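Local coordinates for protein dihydrodipicolinate synthase (Agrobacterium tumefaciens, PDB 3B4U) that probably catalyses the condensation of pyruvate with aspartate semialdehyde, the step that commits bacterial metabolism to lysine synthesis, at residues B[7-12]-B[39-44]; B[11-16]-B[24-29]; B[215-220]-B[232-237]. All blocks are in the same frame, centred on the assembly; numbering follows the deposited sequence.

Contacts 1 and 2 lie in the (beta-alpha)8 barrel, and contact 3 joins it to the C-terminal helices. Contact 1 pairs the first two strands, and contact 2, about 12 Å away between centres, folds the loop after the first strand onto the helix joining them; L11 takes part in both. Contact 3, centred about 15 Å from contact 1 and 20 Å from contact 2, follows strand 208-211, the first strand's other neighbour. N215, in segment 215-220 but outside its interface, hydrogen-bonds to both others: ND2 to A10 O and OD1 to H29 NE2, each at 2.8 Å. In this family the active site lies at the strands' C-terminal ends, toward which segments 7-12 and 39-44 run.

Contact 1: B[7-12]-B[39-44]; sequences LSAALT and DSVTLF
Three hydroxyls gather between the strands, with S8 at the centre. Its OG, anti to the backbone N (chi1 -168°), reaches across to segment 39-44 and hydrogen-bonds both S40 OG and T42 OG1, each at 2.8 Å. S40 brings its hydroxyl to S8 from the crowded position between N and carbonyl carbon, whereas T42 turns OG1 beside its own backbone N (chi1 -65°). Small hydroxyl residues suit this face: they fill little volume yet satisfy one another where all three residues are buried, and A10 and I210 continue the same layer.

A9 and V41 lie on the other face, and the packing there is apolar. L11 and V41 lie side by side and point the same way, as do L11 and L43, so that L11 CD1 touches V41 CG1 at 4.1 Å and L11 CD2 packs on L43 CD2 at 3.6 Å. Branched side chains fit here because helix 23-35 covers L11 and V41, while F65 of helix 57-67 meets L11 and L43.

Backbone bonds fix this register. A9 is gripped from both sides of V41: its N donates to S40 O at 3.2 Å, and its O receives T42 N at 2.8 Å, nearly along the C=O axis. Farther on, L11 N bonds T42 O, and one water bridges L11 O to T42 O. At the opposite end D39 holds L7 twice: D39 N donates to L7 O at 2.7 Å, and the carboxylate accepts L7 N through the anti lone pair of OD2, at 2.9 Å and an N-H...O angle of 170°. R222 forms a salt bridge with the same oxygen and probably stabilises its charge.

Parallel pairing, with helix 23-35 as the connection, makes this the first beta-alpha-beta crossover of a TIM barrel, its hydroxyl face turned away from that helix.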
# COMPACT_ATOMS: atom_id res chain seq x y z
N LEU B 7 -22.00 -15.07 -6.98
CA LEU B 7 -22.05 -13.75 -6.36
C LEU B 7 -21.39 -13.79 -4.99
O LEU B 7 -21.79 -14.57 -4.12
CB LEU B 7 -23.51 -13.27 -6.21
CG LEU B 7 -23.65 -11.93 -5.52
CD1 LEU B 7 -22.87 -10.81 -6.26
CD2 LEU B 7 -25.12 -11.55 -5.35
N SER B 8 -20.42 -12.92 -4.79
CA SER B 8 -19.84 -12.72 -3.48
C SER B 8 -20.09 -11.27 -3.05
O SER B 8 -19.88 -10.37 -3.84
CB SER B 8 -18.34 -13.02 -3.54
OG SER B 8 -17.78 -13.10 -2.24
N ALA B 9 -20.51 -11.04 -1.80
CA ALA B 9 -20.57 -9.67 -1.30
C ALA B 9 -19.17 -9.18 -1.04
O ALA B 9 -18.37 -9.88 -0.40
CB ALA B 9 -21.36 -9.61 -0.02
N ALA B 10 -18.85 -7.97 -1.50
CA ALA B 10 -17.61 -7.30 -1.12
C ALA B 10 -17.93 -6.71 0.25
O ALA B 10 -18.33 -5.56 0.38
CB ALA B 10 -17.24 -6.21 -2.15
N LEU B 11 -17.82 -7.52 1.30
CA LEU B 11 -18.52 -7.26 2.54
C LEU B 11 -17.99 -5.99 3.21
O LEU B 11 -16.79 -5.84 3.41
CB LEU B 11 -18.37 -8.44 3.51
CG LEU B 11 -19.44 -8.53 4.57
CD1 LEU B 11 -20.75 -9.04 3.99
CD2 LEU B 11 -18.96 -9.38 5.75
N THR B 12 -18.89 -5.14 3.65
CA THR B 12 -18.54 -3.98 4.46
C THR B 12 -18.15 -4.43 5.87
O THR B 12 -18.65 -5.42 6.40
CB THR B 12 -19.73 -3.00 4.48
OG1 THR B 12 -20.96 -3.71 4.71
CG2 THR B 12 -19.85 -2.27 3.15
N ASP B 39 -23.44 -16.33 -2.83
CA ASP B 39 -22.80 -17.63 -2.72
C ASP B 39 -21.63 -17.64 -1.73
O ASP B 39 -21.28 -18.66 -1.18
CB ASP B 39 -22.32 -18.06 -4.12
CG ASP B 39 -23.48 -18.13 -5.09
OD1 ASP B 39 -24.37 -18.98 -4.86
OD2 ASP B 39 -23.56 -17.37 -6.07
N SER B 40 -21.04 -16.47 -1.52
CA SER B 40 -19.93 -16.30 -0.59
C SER B 40 -19.89 -14.87 -0.13
O SER B 40 -20.60 -14.01 -0.66
CB SER B 40 -18.60 -16.71 -1.24
OG SER B 40 -18.25 -15.82 -2.28
N VAL B 41 -19.01 -14.60 0.83
CA VAL B 41 -18.67 -13.25 1.21
C VAL B 41 -17.18 -13.07 1.12
O VAL B 41 -16.40 -13.95 1.51
CB VAL B 41 -19.22 -12.92 2.64
CG1 VAL B 41 -20.76 -12.92 2.67
CG2 VAL B 41 -18.67 -13.86 3.74
N THR B 42 -16.78 -11.91 0.64
CA THR B 42 -15.37 -11.54 0.52
C THR B 42 -15.08 -10.56 1.65
O THR B 42 -15.68 -9.48 1.74
CB THR B 42 -15.05 -10.90 -0.82
OG1 THR B 42 -15.25 -11.87 -1.84
CG2 THR B 42 -13.63 -10.44 -0.89
N LEU B 43 -14.19 -10.96 2.55
CA LEU B 43 -13.76 -10.14 3.67
C LEU B 43 -12.50 -9.40 3.33
O LEU B 43 -11.63 -9.94 2.65
CB LEU B 43 -13.48 -11.04 4.88
CG LEU B 43 -14.59 -11.99 5.27
CD1 LEU B 43 -14.21 -12.71 6.57
CD2 LEU B 43 -15.97 -11.33 5.34
N PHE B 44 -12.36 -8.17 3.80
CA PHE B 44 -11.10 -7.44 3.70
C PHE B 44 -10.79 -7.06 2.26
O PHE B 44 -9.62 -6.90 1.91
CB PHE B 44 -9.89 -8.19 4.34
CG PHE B 44 -10.23 -9.03 5.55
CD1 PHE B 44 -10.82 -8.49 6.66
CD2 PHE B 44 -9.87 -10.37 5.56
CE1 PHE B 44 -11.11 -9.28 7.74
CE2 PHE B 44 -10.16 -11.15 6.69
CZ PHE B 44 -10.77 -10.60 7.75
O HOH W 1 -14.71 -6.98 5.10
O HOH W 2 -14.73 -6.92 1.70

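Contact 2: B[11-16]-B[24-29]; sequences LTTPFK and DAMIAH
Where the first strand of the TIM barrel gives way to the first helix, the beta-alpha loop 11-16 folds back over helix 23-35, and M26 fills the joint. Its chain leaves the helix with CG anti to the backbone N (chi1 -169°) and stays extended to the methyl, a long, flexible and apolar rod suited to running beneath a loop. The P14 ring crosses it at about a right angle, CD resting 3.5 Å from M26 CB, while P14 CG sits 4.0 Å from A25 CB. A compact, rigid proline ring opposite a small alanine lets loop and helix approach closely. T13 lies alongside the end of M26, its OG1 3.8 Å from M26 CE, and L11 crosses near its base obliquely, with CD2 4.1 Å from M26 CG.

One helical turn later H29 supplies the second point of contact. Its imidazole, also anti to the backbone N (chi1 179°), slides past L11 in the opposite direction, so that L11 CD1 comes within 3.4 Å of H29 CD2. T12 crosses it at about a right angle from the crowded position of its hydroxyl.

A second shell holds these groups in place. Both ring nitrogens of H29 are engaged: NE2 bonds N215 OD1 and ND1 bonds R32 NH2, a pairing that probably favours the neutral tautomer protonated at NE2. N215 OD1 also receives T12 N, so a single amide sets both loop and imidazole. T13 OG1 bonds G48 O, F65 and I61 pack against M26, and W263 lies against H29, T12 and P14. Amid this packing T12 O is buried with no polar partner, with H29 CD2 at 4.2 Å and M26 CG at 4.3 Å.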
# COMPACT_ATOMS: atom_id res chain seq x y z
N LEU B 11 -17.82 -7.52 1.30
CA LEU B 11 -18.52 -7.26 2.54
C LEU B 11 -17.99 -5.99 3.21
O LEU B 11 -16.79 -5.84 3.41
CB LEU B 11 -18.37 -8.44 3.51
CG LEU B 11 -19.44 -8.53 4.57
CD1 LEU B 11 -20.75 -9.04 3.99
CD2 LEU B 11 -18.96 -9.38 5.75
N THR B 12 -18.89 -5.14 3.65
CA THR B 12 -18.54 -3.98 4.46
C THR B 12 -18.15 -4.43 5.87
O THR B 12 -18.65 -5.42 6.40
CB THR B 12 -19.73 -3.00 4.48
OG1 THR B 12 -20.96 -3.71 4.71
CG2 THR B 12 -19.85 -2.27 3.15
N THR B 13 -17.26 -3.63 6.47
CA THR B 13 -16.73 -3.90 7.80
C THR B 13 -17.31 -2.85 8.74
O THR B 13 -17.04 -1.66 8.54
CB THR B 13 -15.20 -3.82 7.81
OG1 THR B 13 -14.66 -4.77 6.87
CG2 THR B 13 -14.65 -4.12 9.19
N PRO B 14 -18.08 -3.26 9.76
CA PRO B 14 -18.66 -2.30 10.69
C PRO B 14 -17.72 -1.99 11.83
O PRO B 14 -17.11 -2.89 12.39
CB PRO B 14 -19.92 -3.02 11.19
CG PRO B 14 -19.55 -4.48 11.18
CD PRO B 14 -18.51 -4.63 10.06
N PHE B 15 -17.65 -0.71 12.21
CA PHE B 15 -16.83 -0.25 13.32
C PHE B 15 -17.68 0.34 14.43
O PHE B 15 -18.62 1.09 14.17
CB PHE B 15 -15.82 0.80 12.87
CG PHE B 15 -14.99 0.34 11.73
CD1 PHE B 15 -14.01 -0.64 11.90
CD2 PHE B 15 -15.18 0.86 10.45
CE1 PHE B 15 -13.24 -1.10 10.82
CE2 PHE B 15 -14.43 0.41 9.39
CZ PHE B 15 -13.46 -0.57 9.58
N LYS B 16 -17.32 0.03 15.67
CA LYS B 16 -17.92 0.68 16.85
C LYS B 16 -17.42 2.10 16.99
O LYS B 16 -16.50 2.50 16.32
CB LYS B 16 -17.53 -0.09 18.09
CG LYS B 16 -18.00 -1.51 18.08
CD LYS B 16 -17.73 -2.19 19.42
CE LYS B 16 -18.00 -3.66 19.32
NZ LYS B 16 -19.46 -3.90 19.15
N ASP B 24 -19.85 -9.04 15.85
CA ASP B 24 -21.17 -9.65 15.78
C ASP B 24 -21.99 -9.04 14.66
O ASP B 24 -22.68 -9.78 13.95
CB ASP B 24 -21.93 -9.50 17.12
CG ASP B 24 -21.31 -10.31 18.26
OD1 ASP B 24 -20.48 -11.20 18.01
OD2 ASP B 24 -21.72 -10.04 19.41
N ALA B 25 -21.94 -7.73 14.51
CA ALA B 25 -22.67 -7.06 13.43
C ALA B 25 -22.14 -7.49 12.07
O ALA B 25 -22.92 -7.67 11.11
CB ALA B 25 -22.57 -5.54 13.55
N MET B 26 -20.83 -7.72 11.99
CA MET B 26 -20.21 -8.12 10.73
C MET B 26 -20.67 -9.50 10.30
O MET B 26 -21.02 -9.73 9.14
CB MET B 26 -18.70 -8.04 10.87
CG MET B 26 -17.97 -8.18 9.57
SD MET B 26 -16.07 -7.94 9.88
CE MET B 26 -15.44 -8.28 8.09
N ILE B 27 -20.68 -10.42 11.27
CA ILE B 27 -21.11 -11.77 11.00
C ILE B 27 -22.60 -11.80 10.64
O ILE B 27 -23.01 -12.50 9.74
CB ILE B 27 -20.78 -12.69 12.20
CG1 ILE B 27 -19.27 -12.88 12.26
CG2 ILE B 27 -21.50 -14.00 12.11
CD1 ILE B 27 -18.72 -13.47 13.54
N ALA B 28 -23.41 -11.04 11.36
CA ALA B 28 -24.85 -10.98 11.06
C ALA B 28 -25.11 -10.42 9.65
O ALA B 28 -25.98 -10.92 8.93
CB ALA B 28 -25.59 -10.16 12.14
N HIS B 29 -24.33 -9.44 9.26
CA HIS B 29 -24.42 -8.88 7.92
C HIS B 29 -24.01 -9.91 6.88
O HIS B 29 -24.70 -10.07 5.87
CB HIS B 29 -23.60 -7.59 7.84
CG HIS B 29 -23.62 -6.97 6.50
ND1 HIS B 29 -24.78 -6.56 5.89
CD2 HIS B 29 -22.59 -6.69 5.66
CE1 HIS B 29 -24.45 -6.05 4.71
NE2 HIS B 29 -23.13 -6.11 4.54

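Contact 3: B[215-220]-B[232-237]; sequences NFLTQE and PRIVDL
The F216 ring presents its edge to helix 232-240: L237 CD2 lies in the ring plane, 3.9 Å from F216 CE1, with the two side chains meeting tip to tip. F216 CG takes the crowded position between backbone N and carbonyl carbon (chi1 63°), and the ring also meets V250, L253 and T257 of helix 246-258. The second flat group, the guanidinium of R233, has a water in its plane at the edge. This water accepts from R233 NH2 at 3.0 Å and donates to E220 OE2 at 2.7 Å. The carboxylate and guanidinium planes are turned 51° apart, and E220 OE2 stays 4.6 Å from R233 NH2, well out of the guanidinium plane, so the charges attract only at a distance and through water. The direct salt bridge of R233 NH2 is with D231, which probably fixes the arginine's direction. Long, charged side chains suit this outer margin, where both residues remain partly exposed.

Between these two groups the contact is purely apolar. L217, at the N-cap position of helix 218-225, and I234 slide past each other in opposite directions, their CD1 atoms 3.6 Å apart. L217 CD1 also meets L237 CD2 end-on at 4.0 Å, while E220 CB lies 4.0 Å from I234 CD1. Leucine and isoleucine serve well here because their apolar ends can pass each other and meet through CD1, and F289 of helix 275-289 packs on both L217 and I234.

Helix 218-225 follows the last barrel strand, so this packing joins the TIM barrel to the C-terminal helices, consistent with the helical extension found in dihydrodipicolinate synthases.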
# COMPACT_ATOMS: atom_id res chain seq x y z
N ASN B 215 -24.02 -5.65 -0.98
CA ASN B 215 -24.23 -5.47 0.47
C ASN B 215 -25.64 -4.98 0.78
O ASN B 215 -26.09 -5.15 1.92
CB ASN B 215 -23.25 -4.46 1.04
CG ASN B 215 -21.86 -5.00 1.22
OD1 ASN B 215 -21.60 -5.73 2.18
ND2 ASN B 215 -20.97 -4.64 0.33
N PHE B 216 -26.35 -4.38 -0.18
CA PHE B 216 -27.65 -3.79 0.10
C PHE B 216 -28.70 -4.02 -0.97
O PHE B 216 -29.85 -3.68 -0.71
CB PHE B 216 -27.53 -2.30 0.48
CG PHE B 216 -26.97 -1.46 -0.62
CD1 PHE B 216 -27.80 -0.91 -1.59
CD2 PHE B 216 -25.62 -1.19 -0.70
CE1 PHE B 216 -27.30 -0.16 -2.62
CE2 PHE B 216 -25.12 -0.44 -1.75
CZ PHE B 216 -25.97 0.08 -2.71
N LEU B 217 -28.34 -4.60 -2.11
CA LEU B 217 -29.29 -4.98 -3.17
C LEU B 217 -28.90 -6.38 -3.65
O LEU B 217 -28.57 -6.61 -4.82
CB LEU B 217 -29.33 -3.97 -4.32
CG LEU B 217 -30.05 -2.66 -4.03
CD1 LEU B 217 -29.68 -1.63 -5.12
CD2 LEU B 217 -31.56 -2.87 -3.96
N THR B 218 -28.85 -7.33 -2.72
CA THR B 218 -28.28 -8.64 -3.03
C THR B 218 -29.01 -9.36 -4.16
O THR B 218 -28.36 -9.83 -5.11
CB THR B 218 -28.24 -9.53 -1.79
OG1 THR B 218 -27.60 -8.83 -0.71
CG2 THR B 218 -27.48 -10.79 -2.12
N GLN B 219 -30.34 -9.46 -4.05
CA GLN B 219 -31.09 -10.16 -5.09
C GLN B 219 -30.94 -9.52 -6.46
O GLN B 219 -30.82 -10.21 -7.47
CB GLN B 219 -32.56 -10.26 -4.70
CG GLN B 219 -32.86 -11.42 -3.80
CD GLN B 219 -32.78 -12.73 -4.56
OE1 GLN B 219 -33.52 -12.93 -5.54
NE2 GLN B 219 -31.93 -13.64 -4.12
N GLU B 220 -30.92 -8.20 -6.48
CA GLU B 220 -30.81 -7.50 -7.75
C GLU B 220 -29.46 -7.75 -8.42
O GLU B 220 -29.36 -7.98 -9.62
CB GLU B 220 -31.03 -5.98 -7.56
CG GLU B 220 -32.45 -5.60 -7.17
CD GLU B 220 -32.83 -5.79 -5.71
OE1 GLU B 220 -31.99 -6.22 -4.88
OE2 GLU B 220 -34.00 -5.51 -5.41
N PRO B 232 -30.86 -1.95 -15.46
CA PRO B 232 -30.52 -0.55 -15.62
C PRO B 232 -30.59 0.29 -14.35
O PRO B 232 -29.86 1.27 -14.23
CB PRO B 232 -31.53 -0.08 -16.68
CG PRO B 232 -31.74 -1.31 -17.52
CD PRO B 232 -31.82 -2.41 -16.48
N ARG B 233 -31.43 -0.08 -13.40
CA ARG B 233 -31.52 0.68 -12.16
C ARG B 233 -30.19 0.65 -11.38
O ARG B 233 -29.81 1.63 -10.77
CB ARG B 233 -32.59 0.11 -11.24
CG ARG B 233 -34.01 0.08 -11.80
CD ARG B 233 -34.93 -0.66 -10.87
NE ARG B 233 -34.50 -2.06 -10.73
CZ ARG B 233 -34.98 -2.90 -9.83
NH1 ARG B 233 -35.97 -2.56 -9.02
NH2 ARG B 233 -34.47 -4.12 -9.75
N ILE B 234 -29.51 -0.49 -11.39
CA ILE B 234 -28.24 -0.64 -10.70
C ILE B 234 -27.18 0.22 -11.37
O ILE B 234 -26.39 0.89 -10.74
CB ILE B 234 -27.83 -2.13 -10.67
CG1 ILE B 234 -28.83 -2.95 -9.84
CG2 ILE B 234 -26.39 -2.32 -10.16
CD1 ILE B 234 -28.68 -2.80 -8.33
N VAL B 235 -27.15 0.20 -12.71
CA VAL B 235 -26.21 1.03 -13.47
C VAL B 235 -26.42 2.49 -13.12
O VAL B 235 -25.48 3.23 -12.83
CB VAL B 235 -26.36 0.77 -14.98
CG1 VAL B 235 -25.49 1.75 -15.79
CG2 VAL B 235 -26.04 -0.68 -15.29
N ASP B 236 -27.68 2.92 -13.12
CA ASP B 236 -28.00 4.30 -12.79
C ASP B 236 -27.61 4.65 -11.35
O ASP B 236 -27.08 5.72 -11.11
CB ASP B 236 -29.50 4.57 -12.95
CG ASP B 236 -29.96 4.67 -14.39
OD1 ASP B 236 -29.15 4.69 -15.34
OD2 ASP B 236 -31.20 4.77 -14.55
N LEU B 237 -27.86 3.75 -10.41
CA LEU B 237 -27.49 4.02 -9.03
C LEU B 237 -26.00 4.28 -8.92
O LEU B 237 -25.57 5.22 -8.26
CB LEU B 237 -27.89 2.88 -8.13
CG LEU B 237 -27.53 3.07 -6.65
CD1 LEU B 237 -28.30 4.27 -6.09
CD2 LEU B 237 -27.80 1.82 -5.89
O HOH W 3 -35.90 -5.13 -7.31